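Local atomic coordinates of shikimate dehydrogenase (NADP(+)) (Thermotoga maritima, PDB entry 3U62), a protein that probably catalyses the reversible NADPH-linked reduction of 3-dehydroshikimate to shikimate, a step towards chorismate and the aromatic amino acids. Residues Ala122-Tyr125 against Ala126-Met130; His12-Ser15 against Pro16-Asn20; Leu183-Asp187 against Asp188-Asn192; Glu35-Pro39 against Glu40-Thr44; Arg65-Tyr69 against Val70-Glu74. All coordinates share one frame; numbering follows the deposited sequence.

Contact 1 of 5, residues Ala122-Tyr125 against Ala126-Met130; sequences AVIY and ALLQM
Y125 and Q129, one helical turn apart, show how an i to i+4 pair can stack a flat polar group on an aromatic one. The Q129 amide plane is tilted by 22° from the Y125 ring, and its CG makes the closest approach, 3.7 Å from Y125 CE2. Two torsions produce the overlap: the tyrosine sends CG opposite its own amide nitrogen (chi1 -174°), while the glutamine chain bends at chi2 (-57°) and folds its amide back along the ring.

The other pairs are aliphatic and keep a different relation. V123 and L127 run alongside each other in the same direction, with CG1 of V123 at 3.8 Å from CD1 of L127. I124 and L128 repeat this pattern through CG2 and CD1, 3.9 Å apart. Underneath, successive backbone bonds climb the helix, from A126 N to A122 O (3.0 Å) up to Q129 N to Y125 O (3.0 Å); M130 then leaves the helical conformation.

V123 and A126 pack on V98 of helix 94-101, I124 meets V137 of strand 135-139, and W95 meets the Y125 ring edge-to-face. Chemically, the helix is two-sided: the main chain pairs with itself through four i to i+4 bonds, V123, I124 and L127 form the buried side of this Rossmann-type beta-alpha-beta unit with L128 nearer the surface, and the amide of exposed Q129 rests on an aromatic ring.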
# COMPACT_ATOMS: atom_id res chain seq x y z
N ALA A 122 1.77 -3.01 -6.56
CA ALA A 122 2.79 -3.27 -5.55
C ALA A 122 2.61 -4.64 -4.91
O ALA A 122 3.58 -5.37 -4.71
CB ALA A 122 2.78 -2.17 -4.49
N VAL A 123 1.36 -4.98 -4.59
CA VAL A 123 1.03 -6.29 -4.02
C VAL A 123 1.37 -7.42 -4.99
O VAL A 123 1.99 -8.41 -4.60
CB VAL A 123 -0.46 -6.35 -3.57
CG1 VAL A 123 -0.90 -7.79 -3.30
CG2 VAL A 123 -0.67 -5.50 -2.33
N ILE A 124 0.98 -7.26 -6.26
CA ILE A 124 1.28 -8.25 -7.30
C ILE A 124 2.79 -8.45 -7.44
O ILE A 124 3.26 -9.59 -7.49
CB ILE A 124 0.64 -7.88 -8.66
CG1 ILE A 124 -0.89 -7.85 -8.55
CG2 ILE A 124 1.07 -8.87 -9.75
CD1 ILE A 124 -1.57 -6.99 -9.61
N TYR A 125 3.54 -7.35 -7.50
CA TYR A 125 5.00 -7.41 -7.58
C TYR A 125 5.58 -8.18 -6.40
O TYR A 125 6.45 -9.03 -6.58
CB TYR A 125 5.59 -5.99 -7.64
CG TYR A 125 7.09 -5.96 -7.88
CD1 TYR A 125 7.61 -5.92 -9.17
CD2 TYR A 125 7.99 -5.94 -6.81
CE1 TYR A 125 8.99 -5.89 -9.39
CE2 TYR A 125 9.36 -5.91 -7.02
CZ TYR A 125 9.85 -5.88 -8.31
OH TYR A 125 11.21 -5.84 -8.52
N ALA A 126 5.08 -7.87 -5.20
CA ALA A 126 5.52 -8.55 -3.98
C ALA A 126 5.24 -10.05 -4.03
O ALA A 126 6.12 -10.86 -3.70
CB ALA A 126 4.85 -7.93 -2.76
N LEU A 127 4.03 -10.42 -4.46
CA LEU A 127 3.63 -11.82 -4.58
C LEU A 127 4.51 -12.58 -5.56
O LEU A 127 4.94 -13.70 -5.28
CB LEU A 127 2.16 -11.94 -4.98
CG LEU A 127 1.09 -11.51 -3.97
CD1 LEU A 127 -0.25 -11.32 -4.66
CD2 LEU A 127 0.97 -12.49 -2.81
N LEU A 128 4.79 -11.96 -6.71
CA LEU A 128 5.66 -12.56 -7.72
C LEU A 128 7.09 -12.73 -7.21
O LEU A 128 7.76 -13.72 -7.56
CB LEU A 128 5.64 -11.74 -9.01
CG LEU A 128 4.35 -11.79 -9.83
CD1 LEU A 128 4.36 -10.71 -10.90
CD2 LEU A 128 4.13 -13.16 -10.47
N GLN A 129 7.56 -11.79 -6.39
CA GLN A 129 8.87 -11.88 -5.76
C GLN A 129 8.92 -13.01 -4.73
O GLN A 129 9.99 -13.54 -4.43
CB GLN A 129 9.28 -10.55 -5.12
CG GLN A 129 9.61 -9.46 -6.13
CD GLN A 129 10.72 -9.87 -7.09
OE1 GLN A 129 11.90 -9.79 -6.76
NE2 GLN A 129 10.34 -10.31 -8.29
N MET A 130 7.75 -13.35 -4.19
CA MET A 130 7.62 -14.43 -3.21
C MET A 130 7.33 -15.78 -3.85
O MET A 130 7.06 -16.77 -3.16
CB MET A 130 6.54 -14.07 -2.19
CG MET A 130 6.94 -12.97 -1.21
SD MET A 130 5.54 -12.31 -0.27
CE MET A 130 5.03 -13.76 0.66

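Contact 2 of 5, residues His12-Ser15 against Pro16-Asn20; sequences HSIS and PRLYN. With SO4 (sulfate ion), chain B.
S13 and S15 act together at the start of helix 15-26, with P16 packed by its CD against the S13 hydroxyl. Hydrogen bonds dominate. S13 OG accepts from S15 N at 3.1 Å, a capping bond, and donates to sulfate O4 at 2.6 Å; it can do both because OG swings opposite the backbone nitrogen (chi1 175°). S15 OG grips the same sulfate oxygen, O4, at 2.7 Å, and I14 N reaches O1 at 3.0 Å in a fairly straight bond (168°). With an alanine at S13, S15 N would probably lose its capping acceptor and sulfate O4 one strong donor.

The helix proper begins with the nearly linear bond from Y19 N to S15 O, 2.9 Å long at 175°. Water extends the network: one molecule joins S13 O to R17 N, and another links S15 OG to Y19 OH, which also bonds N232.

Van der Waals contacts gather on I14. Its CD1 runs beside CD1 of L18 at 3.9 Å, an apolar pair, while the R17 side chain crosses it obliquely, bringing guanidinium NH2 to 3.5 Å from I14 CG2.

The sulfate, probably from the crystallisation liquor, sits against S13, I14 and S15, all predicted to bind shikimate, so it may mark where part of the substrate lies. Around the site, I14, S15 and L18 pack on F225 of helix 222-235, and Y19 stacks on Y32 of strand 31-36, which places this helix start between the two elements.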
# COMPACT_ATOMS: atom_id res chain seq x y z
N HIS A 12 -6.20 13.34 6.78
CA HIS A 12 -6.36 12.43 7.92
C HIS A 12 -5.28 11.35 7.99
O HIS A 12 -5.46 10.32 8.66
CB HIS A 12 -7.77 11.84 7.94
CG HIS A 12 -8.82 12.84 8.31
ND1 HIS A 12 -9.81 13.25 7.45
CD2 HIS A 12 -8.98 13.56 9.44
CE1 HIS A 12 -10.57 14.16 8.04
NE2 HIS A 12 -10.08 14.37 9.25
N SER A 13 -4.17 11.60 7.29
CA SER A 13 -3.02 10.70 7.28
C SER A 13 -2.44 10.52 8.68
O SER A 13 -2.36 11.48 9.46
CB SER A 13 -1.94 11.24 6.34
OG SER A 13 -0.76 10.45 6.40
N ILE A 14 -2.03 9.29 8.98
CA ILE A 14 -1.38 8.98 10.26
C ILE A 14 0.13 9.23 10.22
O ILE A 14 0.80 9.18 11.25
CB ILE A 14 -1.66 7.51 10.70
CG1 ILE A 14 -1.01 6.51 9.73
CG2 ILE A 14 -3.17 7.27 10.85
CD1 ILE A 14 -0.83 5.13 10.32
N SER A 15 0.65 9.51 9.03
CA SER A 15 2.09 9.67 8.83
C SER A 15 2.73 10.87 9.54
O SER A 15 3.74 10.70 10.23
CB SER A 15 2.46 9.65 7.34
OG SER A 15 2.36 8.35 6.80
N PRO A 16 2.16 12.09 9.39
CA PRO A 16 2.83 13.23 10.02
C PRO A 16 3.11 13.07 11.52
O PRO A 16 4.23 13.32 11.95
CB PRO A 16 1.87 14.39 9.77
CG PRO A 16 1.17 14.02 8.51
CD PRO A 16 0.99 12.53 8.60
N ARG A 17 2.11 12.65 12.29
CA ARG A 17 2.28 12.48 13.74
C ARG A 17 3.38 11.47 14.08
O ARG A 17 4.17 11.70 14.99
CB ARG A 17 0.96 12.08 14.42
CG ARG A 17 0.45 10.70 14.01
CD ARG A 17 -0.61 10.14 14.92
NE ARG A 17 -1.00 8.80 14.47
CZ ARG A 17 -2.16 8.21 14.74
NH1 ARG A 17 -3.08 8.84 15.47
NH2 ARG A 17 -2.41 7.00 14.28
N LEU A 18 3.43 10.37 13.32
CA LEU A 18 4.39 9.30 13.57
C LEU A 18 5.82 9.67 13.20
O LEU A 18 6.74 9.48 14.01
CB LEU A 18 3.96 8.00 12.88
CG LEU A 18 2.87 7.21 13.60
CD1 LEU A 18 2.16 6.29 12.62
CD2 LEU A 18 3.45 6.40 14.77
N TYR A 19 6.02 10.21 12.00
CA TYR A 19 7.36 10.63 11.58
C TYR A 19 7.89 11.77 12.45
O TYR A 19 9.07 11.77 12.81
CB TYR A 19 7.38 11.03 10.10
CG TYR A 19 7.29 9.88 9.12
CD1 TYR A 19 6.05 9.42 8.67
CD2 TYR A 19 8.44 9.26 8.62
CE1 TYR A 19 5.96 8.37 7.76
CE2 TYR A 19 8.36 8.21 7.71
CZ TYR A 19 7.12 7.77 7.28
OH TYR A 19 7.03 6.74 6.38
N ASN A 20 7.03 12.73 12.78
CA ASN A 20 7.42 13.85 13.64
C ASN A 20 7.79 13.42 15.06
O ASN A 20 8.73 13.96 15.65
CB ASN A 20 6.35 14.94 13.67
CG ASN A 20 6.32 15.75 12.39
OD1 ASN A 20 7.36 16.14 11.86
ND2 ASN A 20 5.12 16.03 11.90
S SO4 B . -1.49 7.46 5.68
O1 SO4 B . -2.49 7.42 6.73
O2 SO4 B . -1.90 8.41 4.65
O3 SO4 B . -1.35 6.14 5.08
O4 SO4 B . -0.20 7.87 6.24
O HOH W 1 -0.73 12.37 11.34
O HOH W 2 4.46 6.75 5.25

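Contact 3 of 5, residues Leu183-Asp187 against Asp188-Asn192; sequences LPVSD and DSLKN
S186 takes up S189 N through its side chain, OG accepting at 3.2 Å, and so caps the first turn of helix 187-190. The serine turns its hydroxyl between its own nitrogen and carbonyl carbon (chi1 60°), which swings OG over the start of the helix. Its carbonyl continues the job, since L190 N donates to S186 O at 3.0 Å, and K191 N follows with a 2.8 Å bond to D187 O.

Beside these polar bonds, V185 meets L190 across the cap. The two side chains cross at about a right angle, with V185 CG2 lying 3.9 Å from L190 CG and 3.8 Å from S189 CB.

Further out, D161 positions the cap: its OD2 is hydrogen-bonded to both S186 OG and S189 OG, drawing the two hydroxyls to one carboxylate oxygen. On the more exposed side D188 OD2 has K165 NZ as its main salt-bridge partner, and K191 NZ as a weaker one at 3.4 Å. Before the cap, an inverse gamma turn centred on P184, closed by V185 N to L183 O at 2.8 Å, leads into V185.

A serine N-cap flanked by an apolar pair, one residue before the cap and one four after it, is the classical hydrophobic staple. Here it starts the short helix between parallel strands 169-172 and 195-198 of the Rossmann-type sheet.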
# COMPACT_ATOMS: atom_id res chain seq x y z
N LEU A 183 -17.25 -5.50 0.45
CA LEU A 183 -16.99 -6.08 -0.87
C LEU A 183 -18.03 -7.17 -1.17
O LEU A 183 -18.49 -7.84 -0.25
CB LEU A 183 -15.57 -6.65 -0.94
CG LEU A 183 -14.41 -5.65 -1.05
CD1 LEU A 183 -13.10 -6.32 -0.67
CD2 LEU A 183 -14.33 -5.06 -2.46
N PRO A 184 -18.39 -7.34 -2.45
CA PRO A 184 -19.36 -8.37 -2.83
C PRO A 184 -18.78 -9.78 -2.78
O PRO A 184 -18.51 -10.39 -3.82
CB PRO A 184 -19.75 -7.97 -4.27
CG PRO A 184 -18.57 -7.24 -4.78
CD PRO A 184 -17.97 -6.52 -3.61
N VAL A 185 -18.60 -10.29 -1.56
CA VAL A 185 -18.07 -11.63 -1.34
C VAL A 185 -18.77 -12.28 -0.14
O VAL A 185 -18.95 -11.65 0.90
CB VAL A 185 -16.51 -11.64 -1.20
CG1 VAL A 185 -16.04 -10.76 -0.04
CG2 VAL A 185 -15.97 -13.06 -1.08
N SER A 186 -19.18 -13.54 -0.32
CA SER A 186 -19.98 -14.25 0.67
C SER A 186 -19.15 -14.89 1.78
O SER A 186 -17.94 -15.08 1.63
CB SER A 186 -20.82 -15.33 -0.02
OG SER A 186 -19.98 -16.28 -0.70
N ASP A 187 -19.83 -15.23 2.88
CA ASP A 187 -19.23 -16.01 3.96
C ASP A 187 -18.71 -17.35 3.44
O ASP A 187 -17.61 -17.78 3.79
CB ASP A 187 -20.25 -16.27 5.07
CG ASP A 187 -20.55 -15.02 5.89
OD1 ASP A 187 -20.07 -13.93 5.54
OD2 ASP A 187 -21.28 -15.15 6.90
N ASP A 188 -19.52 -18.00 2.60
CA ASP A 188 -19.16 -19.28 1.98
C ASP A 188 -17.84 -19.21 1.21
O ASP A 188 -17.03 -20.13 1.27
CB ASP A 188 -20.29 -19.76 1.06
CG ASP A 188 -19.98 -21.09 0.40
OD1 ASP A 188 -19.92 -21.13 -0.85
OD2 ASP A 188 -19.78 -22.09 1.12
N SER A 189 -17.64 -18.11 0.48
CA SER A 189 -16.42 -17.91 -0.30
C SER A 189 -15.22 -17.57 0.58
O SER A 189 -14.09 -17.99 0.30
CB SER A 189 -16.63 -16.84 -1.37
OG SER A 189 -17.65 -17.21 -2.28
N LEU A 190 -15.46 -16.80 1.64
CA LEU A 190 -14.40 -16.36 2.55
C LEU A 190 -13.93 -17.45 3.51
O LEU A 190 -12.75 -17.50 3.85
CB LEU A 190 -14.85 -15.14 3.36
CG LEU A 190 -15.06 -13.80 2.66
CD1 LEU A 190 -15.81 -12.85 3.58
CD2 LEU A 190 -13.74 -13.18 2.23
N LYS A 191 -14.86 -18.30 3.95
CA LYS A 191 -14.63 -19.18 5.11
C LYS A 191 -13.40 -20.08 5.03
O LYS A 191 -12.74 -20.31 6.04
CB LYS A 191 -15.88 -20.03 5.41
CG LYS A 191 -16.20 -21.10 4.36
CD LYS A 191 -17.45 -21.88 4.71
CE LYS A 191 -17.70 -22.98 3.69
NZ LYS A 191 -18.97 -23.71 3.95
N ASN A 192 -13.09 -20.57 3.83
CA ASN A 192 -11.99 -21.52 3.66
C ASN A 192 -10.70 -20.90 3.14
O ASN A 192 -9.76 -21.63 2.80
CB ASN A 192 -12.43 -22.68 2.76
CG ASN A 192 -13.39 -23.63 3.46
OD1 ASN A 192 -13.39 -23.74 4.69
ND2 ASN A 192 -14.20 -24.32 2.68

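Contact 4 of 5, residues Glu35-Pro39 against Glu40-Thr44; sequences EEIPP and ESFDT
The carboxylate of E40 lies across P38, whose CB is almost equally far from both oxygens, 3.4 Å from OE2 and 3.5 Å from OE1, so the flat group spreads over that carbon rather than pointing one oxygen at it. The glutamate gets there by folding back: CG stands between the backbone nitrogen and carbonyl carbon (chi1 63°), and the chain bends again at chi2. OE1 also approaches the next proline ring, 3.6 Å from P39 CD. The second flat group, the F42 ring, is met obliquely by the CG2 methyl of I37, which presses more closely on the backbone, 3.8 Å from F42 CA. H62 adds a second ring, its plane at about 45° to that of F42.

P38 CG also meets S41 OG, 3.5 Å away. The bend itself is a beta turn from P38 to S41: S41 N donates to P38 O at 2.9 Å, coming from above the carbonyl plane (52° out of it). A weak bond from F42 N to P39 O follows, and a water bridges P39 O to D43 N, so the chain passes by turns into helix 42-52.

The turn thus joins strand 31-36, an edge strand of the mixed sheet, to that helix. I37 still pairs by its backbone with G7, at the end of the adjacent strand 2-7, and F42 packs against I6 of that strand, closing the helix start onto the sheet.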
# COMPACT_ATOMS: atom_id res chain seq x y z
N GLU A 35 0.29 17.53 2.10
CA GLU A 35 -0.16 18.37 1.00
C GLU A 35 -1.29 17.66 0.27
O GLU A 35 -1.06 16.73 -0.51
CB GLU A 35 1.00 18.66 0.04
CG GLU A 35 2.24 19.30 0.68
CD GLU A 35 2.18 20.82 0.77
OE1 GLU A 35 1.13 21.41 0.45
OE2 GLU A 35 3.19 21.43 1.17
N GLU A 36 -2.53 18.09 0.54
CA GLU A 36 -3.69 17.51 -0.12
C GLU A 36 -3.93 18.22 -1.45
O GLU A 36 -4.51 19.31 -1.50
CB GLU A 36 -4.93 17.58 0.78
CG GLU A 36 -6.04 16.61 0.39
CD GLU A 36 -7.14 16.53 1.43
OE1 GLU A 36 -8.02 17.42 1.43
OE2 GLU A 36 -7.12 15.59 2.24
N ILE A 37 -3.48 17.58 -2.52
CA ILE A 37 -3.49 18.16 -3.86
C ILE A 37 -4.52 17.45 -4.73
O ILE A 37 -4.42 16.23 -4.93
CB ILE A 37 -2.10 18.06 -4.53
CG1 ILE A 37 -1.01 18.62 -3.60
CG2 ILE A 37 -2.10 18.80 -5.88
CD1 ILE A 37 0.41 18.18 -3.94
N PRO A 38 -5.53 18.19 -5.24
CA PRO A 38 -6.47 17.57 -6.17
C PRO A 38 -5.80 17.24 -7.51
O PRO A 38 -4.87 17.94 -7.91
CB PRO A 38 -7.54 18.65 -6.35
CG PRO A 38 -6.87 19.93 -6.01
CD PRO A 38 -5.87 19.59 -4.95
N PRO A 39 -6.26 16.16 -8.18
CA PRO A 39 -5.69 15.73 -9.46
C PRO A 39 -5.59 16.85 -10.49
O PRO A 39 -4.60 16.91 -11.23
CB PRO A 39 -6.68 14.66 -9.94
CG PRO A 39 -7.25 14.10 -8.69
CD PRO A 39 -7.34 15.25 -7.73
N GLU A 40 -6.59 17.72 -10.53
CA GLU A 40 -6.64 18.83 -11.49
C GLU A 40 -5.57 19.90 -11.24
O GLU A 40 -5.24 20.68 -12.14
CB GLU A 40 -8.04 19.45 -11.54
CG GLU A 40 -8.53 20.10 -10.23
CD GLU A 40 -9.29 19.15 -9.31
OE1 GLU A 40 -9.11 17.91 -9.42
OE2 GLU A 40 -10.06 19.64 -8.47
N SER A 41 -5.02 19.93 -10.02
CA SER A 41 -4.01 20.92 -9.65
C SER A 41 -2.60 20.33 -9.59
O SER A 41 -1.64 21.07 -9.36
CB SER A 41 -4.36 21.56 -8.30
OG SER A 41 -5.63 22.19 -8.35
N PHE A 42 -2.48 19.03 -9.81
CA PHE A 42 -1.22 18.32 -9.59
C PHE A 42 -0.03 18.85 -10.41
O PHE A 42 1.03 19.11 -9.84
CB PHE A 42 -1.38 16.81 -9.82
CG PHE A 42 -0.18 16.00 -9.40
CD1 PHE A 42 -0.07 15.52 -8.10
CD2 PHE A 42 0.84 15.72 -10.31
CE1 PHE A 42 1.03 14.77 -7.71
CE2 PHE A 42 1.95 14.97 -9.92
CZ PHE A 42 2.05 14.50 -8.62
N ASP A 43 -0.21 19.00 -11.72
CA ASP A 43 0.89 19.37 -12.61
C ASP A 43 1.57 20.68 -12.20
O ASP A 43 2.79 20.82 -12.33
CB ASP A 43 0.41 19.44 -14.07
CG ASP A 43 1.49 19.96 -15.01
OD1 ASP A 43 1.23 20.99 -15.68
OD2 ASP A 43 2.58 19.36 -15.08
N THR A 44 0.78 21.63 -11.71
CA THR A 44 1.30 22.90 -11.24
C THR A 44 1.86 22.79 -9.82
O THR A 44 2.95 23.29 -9.53
CB THR A 44 0.23 24.01 -11.34
OG1 THR A 44 -0.25 24.10 -12.69
CG2 THR A 44 0.81 25.35 -10.94
O HOH W 3 -2.82 18.31 -13.09

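Contact 5 of 5, residues Arg65-Tyr69 against Val70-Glu74; sequences RVMRY and VEPSE
Residues 65-74 make a local turn contact at the surface, M67 and V70 joined through their backbones, where the loop after strand 55-58 enters the short edge strand 71-72. Two overlapping turns shape it. In the first, Y69 N donates to V66 O at 3.0 Å; the second, closed by V70 N to M67 O at 3.4 Å, is weak.

V70 packs mainly on carbonyl groups. Its CG2 sits between nitrogen and carbonyl carbon, which directs it to V66 O at 3.6 Å, while CG1 lies 3.4 Å from Y69 O. A glycine here would probably uncover the V66 and Y69 carbonyls and set the chain freer to turn where it becomes extended.

Bending at chi3 (75°), the M67 side chain carries CE to 3.9 Å from P72 CB, the two side chains crossing at about a right angle, and V82 lies against both. The Y69 ring has R65 O and V66 O at its edge in the ring plane; its hydroxyl bonds D43, and the ring packs on I46 and L50 of helix 42-52.

Beyond P72, S73 is the N-cap of helix 74-79, and E74, predicted to contact NADP(+), is that helix's first residue. The whole is two overlapping beta turns feeding an edge strand of the substrate-binding domain, with E71 paired by its backbone to G90 of strand 89-91.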
# COMPACT_ATOMS: atom_id res chain seq x y z
N ARG A 65 1.03 9.03 -11.05
CA ARG A 65 1.10 10.40 -11.58
C ARG A 65 2.46 11.07 -11.35
O ARG A 65 2.96 11.77 -12.23
CB ARG A 65 -0.01 11.25 -10.96
CG ARG A 65 -0.52 12.38 -11.84
CD ARG A 65 -1.51 13.26 -11.08
NE ARG A 65 -2.60 12.49 -10.47
CZ ARG A 65 -3.75 12.20 -11.08
NH1 ARG A 65 -3.98 12.61 -12.32
NH2 ARG A 65 -4.67 11.50 -10.44
N VAL A 66 3.04 10.84 -10.17
CA VAL A 66 4.29 11.50 -9.77
C VAL A 66 5.52 11.00 -10.54
O VAL A 66 6.57 11.65 -10.54
CB VAL A 66 4.50 11.42 -8.23
CG1 VAL A 66 4.94 10.02 -7.80
CG2 VAL A 66 5.49 12.48 -7.75
N MET A 67 5.39 9.85 -11.20
CA MET A 67 6.49 9.22 -11.92
C MET A 67 7.09 10.09 -13.01
O MET A 67 8.30 10.05 -13.25
CB MET A 67 6.05 7.89 -12.53
CG MET A 67 5.64 6.85 -11.52
SD MET A 67 5.33 5.27 -12.30
CE MET A 67 7.02 4.73 -12.64
N ARG A 68 6.25 10.88 -13.66
CA ARG A 68 6.68 11.78 -14.73
C ARG A 68 7.63 12.87 -14.23
O ARG A 68 8.42 13.43 -15.00
CB ARG A 68 5.47 12.41 -15.42
CG ARG A 68 5.78 13.12 -16.74
CD ARG A 68 4.64 14.00 -17.23
NE ARG A 68 4.87 14.39 -18.62
CZ ARG A 68 4.17 15.32 -19.28
NH1 ARG A 68 3.18 15.98 -18.69
NH2 ARG A 68 4.47 15.58 -20.55
N TYR A 69 7.58 13.15 -12.93
CA TYR A 69 8.30 14.28 -12.35
C TYR A 69 9.58 13.90 -11.60
O TYR A 69 10.30 14.77 -11.11
CB TYR A 69 7.37 15.10 -11.46
CG TYR A 69 6.14 15.59 -12.19
CD1 TYR A 69 4.98 14.82 -12.25
CD2 TYR A 69 6.13 16.83 -12.83
CE1 TYR A 69 3.85 15.26 -12.92
CE2 TYR A 69 5.01 17.28 -13.52
CZ TYR A 69 3.87 16.49 -13.55
OH TYR A 69 2.75 16.92 -14.22
N VAL A 70 9.85 12.60 -11.53
CA VAL A 70 11.05 12.08 -10.87
C VAL A 70 11.72 11.01 -11.74
O VAL A 70 11.21 10.65 -12.80
CB VAL A 70 10.74 11.50 -9.46
CG1 VAL A 70 10.26 12.59 -8.51
CG2 VAL A 70 9.73 10.35 -9.54
N GLU A 71 12.87 10.51 -11.29
CA GLU A 71 13.54 9.39 -11.94
C GLU A 71 13.25 8.12 -11.14
O GLU A 71 13.85 7.90 -10.08
CB GLU A 71 15.05 9.65 -12.04
CG GLU A 71 15.84 8.57 -12.77
CD GLU A 71 17.32 8.86 -12.79
OE1 GLU A 71 17.76 9.66 -13.65
OE2 GLU A 71 18.06 8.28 -11.96
N PRO A 72 12.33 7.28 -11.64
CA PRO A 72 11.93 6.09 -10.88
C PRO A 72 12.95 4.97 -10.93
O PRO A 72 13.68 4.82 -11.92
CB PRO A 72 10.63 5.66 -11.57
CG PRO A 72 10.75 6.16 -12.96
CD PRO A 72 11.57 7.41 -12.90
N SER A 73 13.00 4.18 -9.86
CA SER A 73 13.82 2.98 -9.80
C SER A 73 13.22 1.90 -10.71
O SER A 73 12.07 2.01 -11.14
CB SER A 73 13.90 2.46 -8.36
OG SER A 73 12.62 2.10 -7.87
N GLU A 74 14.02 0.87 -11.00
CA GLU A 74 13.60 -0.22 -11.88
C GLU A 74 12.32 -0.90 -11.39
O GLU A 74 11.43 -1.20 -12.19
CB GLU A 74 14.72 -1.24 -12.03
CG GLU A 74 14.50 -2.28 -13.13
CD GLU A 74 15.61 -3.33 -13.19
OE1 GLU A 74 16.42 -3.41 -12.25
OE2 GLU A 74 15.65 -4.08 -14.19

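From the N terminus the five contacts follow in series; none nests in or crosses another. Contact 2 closes the loop after strand 2-7 onto helix 15-26, which leads to strand 31-36. Contact 4 turns that strand into helix 42-52, and contact 5 bends the loop after strand 55-58 into strand 71-72. These last two touch, joined by the D43 and Y69 pair and by F42 packing on R65, which ties helix and loop beside the mixed sheet. Contacts 1 and 3 belong to the parallel sheet's helices, one winding helix 118-129, the other starting helix 187-190; their centres are about 23 Å apart.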